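Local coordinates for RagA protein (Porphyromonas gingivalis, PDB 6SLN) that probably imports peptides across the outer membrane as a TonB-dependent receptor, with a plug domain held inside a transmembrane beta-barrel, at residues Lys265-Ala270 and Tyr415-Thr420. Sequence-based numbering, arbitrary orientation.
Sequences KDMILA and YMYGAT
Ile-268 on helix 261-276 and Tyr-417 in an irregular loop bring their CA atoms to 5.7 Å, close enough for the tyrosine ring to reach the helix backbone obliquely. CD1 of Tyr-417 rests 4.0 Å from CA of Ile-268. Further out, Met-267 bends over the Tyr-417 ring: its chain is extended through chi1 and chi2 and turns at the last torsion (chi3 77°), which lays CE over one face, 4.0 Å from the centroid and 20° off the normal, in a CH-pi contact. SD of Met-267 stands obliquely to the Tyr-417 ring, 4.3 Å from its centroid, a Met-aromatic contact. An unbranched thioether can bend its methyl over the broad tyrosine face while its polarisable sulfur stays beside it. The segments lie in two long extracellular loops of the TonB-dependent receptor barrel, one between strands 218-230 and 309-322, the other between 363-377 and 435-450. Branched Ile-268 serves both tyrosines: CG1 packs on CB of Tyr-417 at 4.1 Å, and CG2 lies 4.3 Å from CE2 of Tyr-415, whose side chain also touches Leu-275 and Tyr-276. Tyr-417 is second in a type II beta turn from Met-416 to Ala-419; third-position Gly-418, lacking a side chain, readily takes the positive phi (90°).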
# COMPACT_ATOMS: atom_id res chain seq x y z
N LYS A 265 -29.77 17.58 38.86
CA LYS A 265 -28.42 17.31 39.34
C LYS A 265 -28.29 15.88 39.84
O LYS A 265 -27.30 15.20 39.52
CB LYS A 265 -28.03 18.28 40.45
CG LYS A 265 -27.97 19.73 40.04
CD LYS A 265 -27.85 20.61 41.25
CE LYS A 265 -27.11 21.89 40.95
NZ LYS A 265 -27.32 22.83 42.09
N ASP A 266 -29.27 15.40 40.60
CA ASP A 266 -29.24 14.01 41.03
C ASP A 266 -29.14 13.08 39.83
O ASP A 266 -28.26 12.21 39.77
CB ASP A 266 -30.48 13.68 41.87
CG ASP A 266 -30.47 14.37 43.23
OD1 ASP A 266 -29.37 14.70 43.74
OD2 ASP A 266 -31.55 14.58 43.81
N MET A 267 -29.97 13.32 38.81
CA MET A 267 -30.01 12.42 37.67
C MET A 267 -28.70 12.45 36.88
O MET A 267 -28.16 11.40 36.51
CB MET A 267 -31.21 12.77 36.78
CG MET A 267 -31.25 12.01 35.47
SD MET A 267 -32.53 12.64 34.36
CE MET A 267 -31.76 14.13 33.75
N ILE A 268 -28.17 13.65 36.62
CA ILE A 268 -26.91 13.74 35.89
C ILE A 268 -25.76 13.20 36.74
O ILE A 268 -24.90 12.48 36.23
CB ILE A 268 -26.63 15.18 35.40
CG1 ILE A 268 -27.74 15.64 34.46
CG2 ILE A 268 -25.27 15.26 34.71
CD1 ILE A 268 -27.65 17.11 34.02
N LEU A 269 -25.73 13.54 38.04
CA LEU A 269 -24.66 13.01 38.89
C LEU A 269 -24.72 11.50 38.96
O LEU A 269 -23.69 10.83 38.91
CB LEU A 269 -24.71 13.62 40.29
CG LEU A 269 -23.93 14.92 40.43
CD1 LEU A 269 -24.32 15.61 41.70
CD2 LEU A 269 -22.45 14.70 40.41
N ALA A 270 -25.93 10.92 39.06
CA ALA A 270 -26.04 9.47 39.20
C ALA A 270 -25.61 8.76 37.94
O ALA A 270 -25.02 7.66 38.00
CB ALA A 270 -27.47 9.08 39.55
N TYR A 415 -17.76 13.33 30.46
CA TYR A 415 -19.09 12.75 30.53
C TYR A 415 -20.17 13.71 30.06
O TYR A 415 -20.10 14.93 30.29
CB TYR A 415 -19.42 12.32 31.95
CG TYR A 415 -20.83 11.82 32.10
CD1 TYR A 415 -21.19 10.60 31.55
CD2 TYR A 415 -21.80 12.56 32.77
CE1 TYR A 415 -22.47 10.13 31.68
CE2 TYR A 415 -23.08 12.08 32.91
CZ TYR A 415 -23.40 10.87 32.37
OH TYR A 415 -24.66 10.36 32.48
N MET A 416 -21.21 13.14 29.44
CA MET A 416 -22.39 13.89 29.02
C MET A 416 -23.59 13.00 29.27
O MET A 416 -23.57 11.82 28.89
CB MET A 416 -22.28 14.26 27.55
CG MET A 416 -21.88 15.69 27.33
SD MET A 416 -21.74 16.06 25.58
CE MET A 416 -20.11 15.51 25.20
N TYR A 417 -24.64 13.55 29.91
CA TYR A 417 -25.76 12.73 30.37
C TYR A 417 -26.33 11.90 29.22
O TYR A 417 -26.43 12.37 28.08
CB TYR A 417 -26.87 13.59 31.00
CG TYR A 417 -28.06 12.74 31.41
CD1 TYR A 417 -28.00 11.94 32.54
CD2 TYR A 417 -29.22 12.71 30.66
CE1 TYR A 417 -29.07 11.13 32.92
CE2 TYR A 417 -30.31 11.90 31.03
CZ TYR A 417 -30.21 11.11 32.17
OH TYR A 417 -31.26 10.31 32.56
N GLY A 418 -26.67 10.64 29.52
CA GLY A 418 -27.16 9.72 28.52
C GLY A 418 -26.10 8.89 27.80
O GLY A 418 -26.44 7.83 27.25
N ALA A 419 -24.84 9.35 27.78
CA ALA A 419 -23.76 8.60 27.14
C ALA A 419 -23.68 7.18 27.68
O ALA A 419 -23.93 6.91 28.86
CB ALA A 419 -22.40 9.28 27.34
N THR A 420 -23.32 6.26 26.79
CA THR A 420 -23.12 4.87 27.18
C THR A 420 -21.66 4.50 27.33
O THR A 420 -21.35 3.47 27.95
CB THR A 420 -23.79 3.93 26.16
OG1 THR A 420 -23.20 4.09 24.85
CG2 THR A 420 -25.27 4.23 26.12